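Local atomic coordinates of 3-dehydroquinate dehydratase (Clostridium difficile, PDB entry 3JS3), a protein that catalyses the cis-dehydration of 3-dehydroquinate to 3-dehydroshikimate through an imine intermediate, the third step of the chorismate pathway. Residues E50-F55 and T84-V89; N150-K155 and I175-Q180; R6-K11 and D201-T206. All coordinates share one frame; numbering follows the deposited sequence.

Interaction 1: E50-F55 and T84-V89. With DHS (3-amino-4,5-dihydroxy-cyclohex-1-enecarboxylate), chain E.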
loop_
_atom_site.group_PDB
_atom_site.type_symbol
_atom_site.label_atom_id
_atom_site.label_comp_id
_atom_site.label_asym_id
_atom_site.label_seq_id
_atom_site.Cartn_x
_atom_site.Cartn_y
_atom_site.Cartn_z
ATOM N N GLU A 50 -3.353 17.751 -14.522
ATOM C CA GLU A 50 -3.963 18.833 -13.747
ATOM C C GLU A 50 -3.123 20.086 -13.883
ATOM O O GLU A 50 -1.913 20.060 -13.615
ATOM C CB GLU A 50 -4.030 18.509 -12.246
ATOM C CG GLU A 50 -4.559 19.691 -11.368
ATOM C CD GLU A 50 -4.596 19.396 -9.830
ATOM O OE1 GLU A 50 -3.637 18.839 -9.281
ATOM O OE2 GLU A 50 -5.554 19.796 -9.165
ATOM N N TRP A 51 -3.735 21.183 -14.304
ATOM C CA TRP A 51 -2.995 22.425 -14.331
ATOM C C TRP A 51 -3.274 23.178 -13.027
ATOM O O TRP A 51 -4.380 23.678 -12.785
ATOM C CB TRP A 51 -3.280 23.251 -15.591
ATOM C CG TRP A 51 -2.533 24.548 -15.616
ATOM C CD1 TRP A 51 -1.337 24.801 -15.044
ATOM C CD2 TRP A 51 -2.899 25.742 -16.321
ATOM N NE1 TRP A 51 -0.958 26.090 -15.283
ATOM C CE2 TRP A 51 -1.891 26.688 -16.080
ATOM C CE3 TRP A 51 -3.985 26.102 -17.119
ATOM C CZ2 TRP A 51 -1.935 27.981 -16.599
ATOM C CZ3 TRP A 51 -4.039 27.393 -17.638
ATOM C CH2 TRP A 51 -3.019 28.317 -17.369
ATOM N N ARG A 52 -2.275 23.176 -12.149
ATOM C CA ARG A 52 -2.357 23.899 -10.890
ATOM C C ARG A 52 -2.026 25.362 -11.182
ATOM O O ARG A 52 -0.937 25.849 -10.911
ATOM C CB ARG A 52 -1.431 23.281 -9.845
ATOM C CG ARG A 52 -2.012 22.076 -9.148
ATOM C CD ARG A 52 -3.132 22.488 -8.234
ATOM N NE ARG A 52 -2.625 23.471 -7.271
ATOM C CZ ARG A 52 -1.962 23.154 -6.155
ATOM N NH1 ARG A 52 -1.723 21.883 -5.833
ATOM N NH2 ARG A 52 -1.547 24.101 -5.350
ATOM N N VAL A 53 -3.007 26.053 -11.732
ATOM C CA VAL A 53 -2.854 27.444 -12.125
ATOM C C VAL A 53 -2.482 28.408 -10.992
ATOM O O VAL A 53 -1.935 29.480 -11.253
ATOM C CB VAL A 53 -4.121 27.945 -12.866
ATOM C CG1 VAL A 53 -5.307 28.026 -11.914
ATOM C CG2 VAL A 53 -3.843 29.296 -13.519
ATOM N N ASP A 54 -2.752 28.041 -9.736
ATOM C CA ASP A 54 -2.378 28.907 -8.622
ATOM C C ASP A 54 -0.889 29.189 -8.624
ATOM O O ASP A 54 -0.457 30.154 -7.999
ATOM C CB ASP A 54 -2.805 28.375 -7.237
ATOM C CG ASP A 54 -2.453 26.901 -7.010
ATOM O OD1 ASP A 54 -3.052 26.052 -7.677
ATOM O OD2 ASP A 54 -1.654 26.569 -6.109
ATOM N N PHE A 55 -0.091 28.358 -9.295
ATOM C CA PHE A 55 1.358 28.610 -9.365
ATOM C C PHE A 55 1.748 29.625 -10.450
ATOM O O PHE A 55 2.781 30.273 -10.349
ATOM C CB PHE A 55 2.143 27.308 -9.566
ATOM C CG PHE A 55 2.259 26.469 -8.325
ATOM C CD1 PHE A 55 3.205 26.772 -7.370
ATOM C CD2 PHE A 55 1.435 25.366 -8.124
ATOM C CE1 PHE A 55 3.330 26.011 -6.221
ATOM C CE2 PHE A 55 1.552 24.597 -6.977
ATOM C CZ PHE A 55 2.508 24.922 -6.024
ATOM N N THR A 84 -7.331 23.618 -11.979
ATOM C CA THR A 84 -7.476 23.837 -10.543
ATOM C C THR A 84 -6.755 25.093 -10.042
ATOM O O THR A 84 -5.559 25.254 -10.266
ATOM C CB THR A 84 -6.858 22.640 -9.764
ATOM O OG1 THR A 84 -7.390 21.403 -10.258
ATOM C CG2 THR A 84 -7.092 22.725 -8.210
ATOM N N PHE A 85 -7.488 26.005 -9.420
ATOM C CA PHE A 85 -6.849 27.087 -8.709
ATOM C C PHE A 85 -7.004 26.656 -7.238
ATOM O O PHE A 85 -8.115 26.655 -6.698
ATOM C CB PHE A 85 -7.495 28.446 -8.914
ATOM C CG PHE A 85 -6.770 29.572 -8.178
ATOM C CD1 PHE A 85 -5.874 30.394 -8.845
ATOM C CD2 PHE A 85 -6.957 29.760 -6.808
ATOM C CE1 PHE A 85 -5.202 31.412 -8.182
ATOM C CE2 PHE A 85 -6.278 30.790 -6.113
ATOM C CZ PHE A 85 -5.399 31.598 -6.786
ATOM N N ARG A 86 -5.904 26.270 -6.602
ATOM C CA ARG A 86 -5.936 25.849 -5.200
ATOM C C ARG A 86 -5.795 27.100 -4.340
ATOM O O ARG A 86 -4.776 27.778 -4.436
ATOM C CB ARG A 86 -4.798 24.854 -4.960
ATOM C CG ARG A 86 -4.675 24.324 -3.565
ATOM C CD ARG A 86 -5.887 23.561 -3.090
ATOM N NE ARG A 86 -6.239 22.394 -3.910
ATOM C CZ ARG A 86 -7.366 22.239 -4.598
ATOM N NH1 ARG A 86 -8.302 23.158 -4.587
ATOM N NH2 ARG A 86 -7.570 21.127 -5.287
ATOM N N SER A 87 -6.818 27.446 -3.543
ATOM C CA SER A 87 -6.760 28.678 -2.731
ATOM C C SER A 87 -5.881 28.552 -1.485
ATOM O O SER A 87 -5.533 27.459 -1.077
ATOM C CB SER A 87 -8.153 29.178 -2.326
ATOM O OG SER A 87 -8.708 28.379 -1.322
ATOM N N VAL A 88 -5.542 29.704 -0.899
ATOM C CA VAL A 88 -4.666 29.785 0.273
ATOM C C VAL A 88 -5.140 28.993 1.476
ATOM O O VAL A 88 -4.326 28.349 2.167
ATOM C CB VAL A 88 -4.489 31.235 0.734
ATOM C CG1 VAL A 88 -3.732 31.268 2.069
ATOM C CG2 VAL A 88 -3.766 32.061 -0.342
ATOM N N VAL A 89 -6.442 29.049 1.747
ATOM C CA VAL A 89 -7.004 28.308 2.875
ATOM C C VAL A 89 -6.742 26.796 2.716
ATOM O O VAL A 89 -6.582 26.092 3.698
ATOM C CB VAL A 89 -8.530 28.588 3.051
ATOM C CG1 VAL A 89 -9.159 27.619 4.048
ATOM C CG2 VAL A 89 -8.769 30.039 3.493
HETATM C C1 DHS E . -3.600 16.566 -4.427
HETATM C C3 DHS E . -5.711 17.639 -5.265
HETATM C C4 DHS E . -4.871 18.351 -6.343
HETATM C C5 DHS E . -3.435 18.586 -5.903
HETATM C C6 DHS E . -2.808 17.265 -5.484
HETATM C C7 DHS E . -2.874 15.591 -3.602
HETATM C C2 DHS E . -4.915 16.783 -4.292
HETATM O O2 DHS E . -5.504 19.595 -6.624
HETATM O O3 DHS E . -2.586 19.081 -6.945
HETATM O O4 DHS E . -3.212 15.351 -2.410
HETATM O O5 DHS E . -1.885 15.022 -4.114
#
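Glu-50 holds CG opposite its backbone N (chi1 175°) and runs on extended, which carries its carboxylate out to Thr-84 and the bound DHS. Arg-52 folds back at chi2 and chi3 and lays its guanidinium beside Asp-54. The two carboxylates do different work.

That of Glu-50 meets the ligand. OE2 of Glu-50 takes the hydroxyl of Thr-84 OG1 at 2.7 Å through its anti lone pair, and it also accepts from DHS O2. Two hydroxyls thus hold this one oxygen. OE1 of Glu-50 accepts from DHS O3 at 2.6 Å. Each ligand hydroxyl has an arginine as well: NH1 of Arg-52 donates to DHS O3, and NH2 of Arg-86 donates to DHS O2 at 2.9 Å.

Asp-54 is the second-shell residue. Arg-52 grips it side-on, with NE to OD1 and NH2 to OD2, both nearly in the guanidinium plane and both on syn lone pairs. This fixes the rotation of the guanidinium. OD1 of Asp-54 also receives the backbone N of Arg-86 at 3.1 Å, from above the carboxylate plane. The aliphatic start of Arg-86 lies over one face of the Arg-52 guanidinium, and CE2 of Phe-55 lies over the opposite face, toward its rim. CB of Asp-54 sits over the centre of the Phe-85 ring, a CH-pi contact.

The far end of Arg-86 is paired with Glu-120 and Asp-118 and touches His-147, the catalytic proton donor/acceptor. Backbone bonding is parallel: Thr-84 N donates to Trp-51 O at 3.1 Å. Strands 48-52 and 81-84 are neighbours in the barrel sheet. Strand 21-26 flanks strand 48-52 on its other side, and helix 62-76 packs against Trp-51.

Interaction 2: N150-K155 and I175-Q180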
loop_
_atom_site.group_PDB
_atom_site.type_symbol
_atom_site.label_atom_id
_atom_site.label_comp_id
_atom_site.label_asym_id
_atom_site.label_seq_id
_atom_site.Cartn_x
_atom_site.Cartn_y
_atom_site.Cartn_z
ATOM N N ASN A 150 -4.170 19.869 8.901
ATOM C CA ASN A 150 -3.784 19.715 10.311
ATOM C C ASN A 150 -4.318 18.460 10.988
ATOM O O ASN A 150 -3.695 17.935 11.914
ATOM C CB ASN A 150 -4.274 20.926 11.136
ATOM C CG ASN A 150 -3.716 22.252 10.640
ATOM O OD1 ASN A 150 -4.405 23.265 10.677
ATOM N ND2 ASN A 150 -2.478 22.245 10.148
ATOM N N LYS A 151 -5.460 17.980 10.508
ATOM C CA LYS A 151 -6.190 16.894 11.138
ATOM C C LYS A 151 -6.866 15.959 10.155
ATOM O O LYS A 151 -7.019 16.288 8.987
ATOM C CB LYS A 151 -7.273 17.579 11.988
ATOM C CG LYS A 151 -8.353 16.710 12.627
ATOM C CD LYS A 151 -9.242 17.596 13.544
ATOM C CE LYS A 151 -10.208 16.756 14.402
ATOM N NZ LYS A 151 -10.901 17.566 15.499
ATOM N N THR A 152 -7.225 14.779 10.644
ATOM C CA THR A 152 -7.990 13.804 9.914
ATOM C C THR A 152 -9.310 13.731 10.657
ATOM O O THR A 152 -9.359 13.242 11.780
ATOM C CB THR A 152 -7.342 12.407 9.916
ATOM O OG1 THR A 152 -6.190 12.408 9.054
ATOM C CG2 THR A 152 -8.339 11.350 9.416
ATOM N N PRO A 153 -10.389 14.254 10.059
ATOM C CA PRO A 153 -11.647 14.167 10.775
ATOM C C PRO A 153 -12.066 12.714 10.977
ATOM O O PRO A 153 -11.554 11.829 10.293
ATOM C CB PRO A 153 -12.630 14.895 9.850
ATOM C CG PRO A 153 -11.786 15.802 9.018
ATOM C CD PRO A 153 -10.496 15.062 8.834
ATOM N N LYS A 154 -12.987 12.488 11.909
ATOM C CA LYS A 154 -13.502 11.142 12.211
ATOM C C LYS A 154 -14.161 10.599 10.951
ATOM O O LYS A 154 -14.630 11.396 10.142
ATOM C CB LYS A 154 -14.527 11.190 13.335
ATOM C CG LYS A 154 -14.059 11.897 14.609
ATOM C CD LYS A 154 -12.890 11.195 15.278
ATOM C CE LYS A 154 -12.568 11.842 16.620
ATOM N NZ LYS A 154 -11.523 11.072 17.365
ATOM N N LYS A 155 -14.244 9.268 10.804
ATOM C CA LYS A 155 -14.791 8.674 9.570
ATOM C C LYS A 155 -16.167 9.229 9.195
ATOM O O LYS A 155 -16.417 9.592 8.032
ATOM C CB LYS A 155 -14.800 7.123 9.576
ATOM C CG LYS A 155 -16.000 6.423 10.156
ATOM C CD LYS A 155 -15.883 4.922 9.931
ATOM C CE LYS A 155 -16.958 4.099 10.685
ATOM N NZ LYS A 155 -18.351 4.311 10.190
ATOM N N ILE A 175 -11.548 14.555 -1.167
ATOM C CA ILE A 175 -11.133 15.004 0.143
ATOM C C ILE A 175 -9.702 14.532 0.438
ATOM O O ILE A 175 -9.355 13.366 0.216
ATOM C CB ILE A 175 -12.118 14.546 1.266
ATOM C CG1 ILE A 175 -11.951 15.433 2.495
ATOM C CG2 ILE A 175 -11.915 13.079 1.635
ATOM C CD1 ILE A 175 -12.966 15.158 3.641
ATOM N N ALA A 176 -8.867 15.464 0.886
ATOM C CA ALA A 176 -7.507 15.165 1.317
ATOM C C ALA A 176 -7.416 15.527 2.811
ATOM O O ALA A 176 -7.807 16.609 3.205
ATOM C CB ALA A 176 -6.501 15.960 0.537
ATOM N N VAL A 177 -6.888 14.629 3.623
ATOM C CA VAL A 177 -6.748 14.870 5.066
ATOM C C VAL A 177 -5.319 14.593 5.524
ATOM O O VAL A 177 -4.562 13.931 4.817
ATOM C CB VAL A 177 -7.734 14.009 5.871
ATOM C CG1 VAL A 177 -9.174 14.414 5.557
ATOM C CG2 VAL A 177 -7.515 12.552 5.578
ATOM N N MET A 178 -4.959 15.105 6.699
ATOM C CA MET A 178 -3.612 14.942 7.244
ATOM C C MET A 178 -3.638 14.058 8.492
ATOM O O MET A 178 -4.405 14.312 9.452
ATOM C CB MET A 178 -3.011 16.311 7.605
ATOM C CG MET A 178 -1.549 16.263 8.069
ATOM S SD MET A 178 -0.365 15.909 6.743
ATOM C CE MET A 178 -0.406 17.450 5.832
ATOM N N PRO A 179 -2.816 12.993 8.482
ATOM C CA PRO A 179 -2.778 12.148 9.654
ATOM C C PRO A 179 -1.782 12.668 10.653
ATOM O O PRO A 179 -0.773 13.271 10.286
ATOM C CB PRO A 179 -2.314 10.794 9.096
ATOM C CG PRO A 179 -1.432 11.167 7.935
ATOM C CD PRO A 179 -2.030 12.430 7.363
ATOM N N GLN A 180 -2.096 12.455 11.915
ATOM C CA GLN A 180 -1.234 12.825 13.011
ATOM C C GLN A 180 -0.711 11.531 13.601
ATOM O O GLN A 180 0.136 11.551 14.505
ATOM C CB GLN A 180 -2.065 13.556 14.040
ATOM C CG GLN A 180 -2.689 14.828 13.519
ATOM C CD GLN A 180 -4.106 15.001 14.035
ATOM O OE1 GLN A 180 -4.339 15.691 15.036
ATOM N NE2 GLN A 180 -5.066 14.294 13.381
#
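Lys-151 and Met-178 meet through their backbones, and the end-to-end directions of 150-153 and 177-180 are 107° apart. The 150-155 segment has no regular structure, while 175-180 leaves strand 172-177 after Val-177. Met-178 N donates to Lys-151 O at 3.3 Å, a long bond with the donor well above the carbonyl plane.

The second bond comes from a side chain. Thr-152 OG1 lies opposite its own carbonyl carbon (chi1 -73°), beside the backbone N, and from there donates to Met-178 O at 2.6 Å. It arrives from above the carbonyl plane, with a C=O...donor angle of 99°. The two bonds hold Met-178 at both its N and its O.

Val-177 turns its branches to the loop. Its CG1 packs on Pro-153 CD at 3.6 Å, and its CG2 lies 3.7 Å from Thr-152 OG1. Farther out, Gln-180 bends at chi2 and brings its amide alongside the Lys-151 backbone, with NE2 3.6 Å from Lys-151 CA. CG of Gln-180 touches Asn-150 O at a similar distance.

Helix 155-167 covers Pro-153, and Lys-154 is its N-cap residue. Such loops at the C-terminal ends of neighbouring parallel strands are characteristic of a TIM barrel. Here they follow strand 141-148, which carries His-147, and strand 172-177, which carries the Schiff-base Lys-174.

Interaction 3: R6-K11 and D201-T206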
loop_
_atom_site.group_PDB
_atom_site.type_symbol
_atom_site.label_atom_id
_atom_site.label_comp_id
_atom_site.label_asym_id
_atom_site.label_seq_id
_atom_site.Cartn_x
_atom_site.Cartn_y
_atom_site.Cartn_z
ATOM N N ARG A 6 -22.538 5.744 -11.147
ATOM C CA ARG A 6 -22.176 6.378 -12.397
ATOM C C ARG A 6 -20.669 6.526 -12.516
ATOM O O ARG A 6 -19.940 6.531 -11.517
ATOM C CB ARG A 6 -22.930 7.687 -12.653
ATOM C CG ARG A 6 -22.738 8.865 -11.716
ATOM C CD ARG A 6 -23.535 10.027 -12.330
ATOM N NE ARG A 6 -23.585 11.261 -11.552
ATOM C CZ ARG A 6 -22.670 12.228 -11.596
ATOM N NH1 ARG A 6 -22.837 13.317 -10.849
ATOM N NH2 ARG A 6 -21.583 12.115 -12.366
ATOM N N LYS A 7 -20.211 6.538 -13.761
ATOM C CA LYS A 7 -18.805 6.701 -14.089
ATOM C C LYS A 7 -18.638 8.064 -14.722
ATOM O O LYS A 7 -19.577 8.606 -15.309
ATOM C CB LYS A 7 -18.327 5.654 -15.097
ATOM C CG LYS A 7 -18.133 4.239 -14.576
ATOM C CD LYS A 7 -19.435 3.498 -14.316
ATOM C CE LYS A 7 -19.158 2.013 -14.114
ATOM N NZ LYS A 7 -18.491 1.418 -15.315
ATOM N N VAL A 8 -17.431 8.586 -14.621
ATOM C CA VAL A 8 -17.097 9.866 -15.159
ATOM C C VAL A 8 -16.152 9.640 -16.328
ATOM O O VAL A 8 -14.979 9.336 -16.146
ATOM C CB VAL A 8 -16.415 10.748 -14.085
ATOM C CG1 VAL A 8 -15.901 12.056 -14.693
ATOM C CG2 VAL A 8 -17.380 10.999 -12.928
ATOM N N GLN A 9 -16.681 9.784 -17.535
ATOM C CA GLN A 9 -15.906 9.611 -18.741
ATOM C C GLN A 9 -15.322 10.962 -19.176
ATOM O O GLN A 9 -16.037 11.962 -19.214
ATOM C CB GLN A 9 -16.838 9.067 -19.842
ATOM C CG GLN A 9 -16.158 8.724 -21.157
ATOM C CD GLN A 9 -15.254 7.511 -21.041
ATOM O OE1 GLN A 9 -15.475 6.633 -20.195
ATOM N NE2 GLN A 9 -14.258 7.429 -21.923
ATOM N N VAL A 10 -14.016 10.995 -19.448
ATOM C CA VAL A 10 -13.358 12.179 -19.986
ATOM C C VAL A 10 -12.419 11.681 -21.111
ATOM O O VAL A 10 -11.362 11.095 -20.852
ATOM C CB VAL A 10 -12.645 13.029 -18.907
ATOM C CG1 VAL A 10 -13.668 13.705 -18.020
ATOM C CG2 VAL A 10 -11.655 12.190 -18.080
ATOM N N LYS A 11 -12.847 11.877 -22.360
ATOM C CA LYS A 11 -12.116 11.405 -23.539
ATOM C C LYS A 11 -12.046 9.875 -23.522
ATOM O O LYS A 11 -13.073 9.217 -23.362
ATOM C CB LYS A 11 -10.726 12.044 -23.658
ATOM C CG LYS A 11 -10.741 13.557 -23.766
ATOM C CD LYS A 11 -9.343 14.090 -24.083
ATOM C CE LYS A 11 -9.289 15.618 -24.103
ATOM N NZ LYS A 11 -10.195 16.220 -25.112
ATOM N N ASP A 201 -22.496 7.335 -4.800
ATOM C CA ASP A 201 -23.350 7.188 -5.963
ATOM C C ASP A 201 -22.545 7.390 -7.251
ATOM O O ASP A 201 -23.067 7.234 -8.356
ATOM C CB ASP A 201 -24.445 8.251 -5.890
ATOM C CG ASP A 201 -25.530 8.023 -6.882
ATOM O OD1 ASP A 201 -25.513 6.951 -7.532
ATOM O OD2 ASP A 201 -26.414 8.903 -6.999
ATOM N N ARG A 202 -21.290 7.795 -7.102
ATOM C CA ARG A 202 -20.392 7.987 -8.233
ATOM C C ARG A 202 -18.962 7.855 -7.725
ATOM O O ARG A 202 -18.771 7.568 -6.542
ATOM C CB ARG A 202 -20.629 9.336 -8.923
ATOM C CG ARG A 202 -20.188 10.647 -8.231
ATOM C CD ARG A 202 -21.217 11.399 -7.401
ATOM N NE ARG A 202 -22.551 11.371 -7.999
ATOM C CZ ARG A 202 -23.517 12.260 -7.782
ATOM N NH1 ARG A 202 -24.697 12.089 -8.368
ATOM N NH2 ARG A 202 -23.309 13.332 -7.023
ATOM N N PRO A 203 -17.955 8.058 -8.592
ATOM C CA PRO A 203 -16.593 7.913 -8.099
ATOM C C PRO A 203 -16.201 9.036 -7.146
ATOM O O PRO A 203 -16.741 10.132 -7.239
ATOM C CB PRO A 203 -15.737 7.946 -9.359
ATOM C CG PRO A 203 -16.685 7.969 -10.510
ATOM C CD PRO A 203 -17.973 8.473 -9.997
ATOM N N ILE A 204 -15.301 8.724 -6.216
ATOM C CA ILE A 204 -14.808 9.665 -5.239
ATOM C C ILE A 204 -13.296 9.618 -5.271
ATOM O O ILE A 204 -12.701 8.629 -5.714
ATOM C CB ILE A 204 -15.299 9.340 -3.801
ATOM C CG1 ILE A 204 -14.825 7.954 -3.369
ATOM C CG2 ILE A 204 -16.841 9.446 -3.699
ATOM C CD1 ILE A 204 -15.190 7.571 -1.937
ATOM N N ILE A 205 -12.675 10.694 -4.791
ATOM C CA ILE A 205 -11.232 10.790 -4.752
ATOM C C ILE A 205 -10.848 11.068 -3.304
ATOM O O ILE A 205 -11.382 11.978 -2.732
ATOM C CB ILE A 205 -10.726 11.954 -5.611
ATOM C CG1 ILE A 205 -11.228 11.840 -7.064
ATOM C CG2 ILE A 205 -9.227 11.960 -5.588
ATOM C CD1 ILE A 205 -10.984 13.111 -7.941
ATOM N N THR A 206 -9.974 10.264 -2.700
ATOM C CA THR A 206 -9.565 10.515 -1.329
ATOM C C THR A 206 -8.091 10.226 -1.152
ATOM O O THR A 206 -7.529 9.385 -1.822
ATOM C CB THR A 206 -10.278 9.597 -0.324
ATOM O OG1 THR A 206 -9.759 8.267 -0.449
ATOM C CG2 THR A 206 -11.807 9.620 -0.502
#
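Arg-6 N donates to Asp-201 O at 3.2 Å, an almost straight bond of 169°. It ties the chain just before strand 8-10 to the approach to strand 205-208. Strand 8-10 pairs with 13-15 in a small antiparallel hairpin, and strand 205-208 belongs to the parallel TIM-barrel sheet. The contact therefore joins the N-terminal hairpin to the barrel at the N-terminal ends of its strands.

Arg-6 and Arg-202 lie side by side and point the same way. Arg-6 is extended from CG to NE, while Arg-202 bends at chi2 and chi3. Their aliphatic parts pack, with Arg-6 CG 3.5 Å from Arg-202 CB. Beyond that, NH1 of Arg-6 sits over the centre of the Arg-202 guanidinium, 3.3 Å from its CZ. The two planes are 48° apart, so this is no parallel stack. The like charges have acids nearby. Arg-6 NH2 forms a long, weak ion pair with Asp-171. Arg-202 NH1 has a long one with Asp-201 OD2, which lies well out of the guanidinium plane, so no N-H points at it. NH2 of Arg-202 also makes a weak hydrogen bond to Gln-166 O.

The buried side of the contact is apolar. Val-8 and Pro-203 both touch Leu-172 of strand 172-177, and Val-8 also rests on Lys-141 and Ile-15. The ring of Pro-203 touches both the Arg-6 carbonyl and the Val-8 side chain. Its CD is 3.2 Å from Arg-6 O and 3.9 Å from Val-8 CG2.

Overall arrangement
Interactions 1 and 2 lie at the C-terminal ends of barrel strands, and interaction 3 at the N-terminal ends. Interaction 1 is fully buried and combines a parallel strand pairing with charged and hydroxyl groups around the ligand. Interactions 2 and 3 are only partly buried. Interaction 2 relies on backbone atoms, one threonine and apolar packing. Interaction 3 has a single hydrogen bond, two neighbouring arginines and a proline. All three reach the same parallel sheet. Interactions 2 and 3 sit on neighbouring strands, 172-177 and 205-208, where Ile-175 N lies 3.0 Å from Ile-205 O. Along the chain, 6-11 with 201-206 encloses both other contacts.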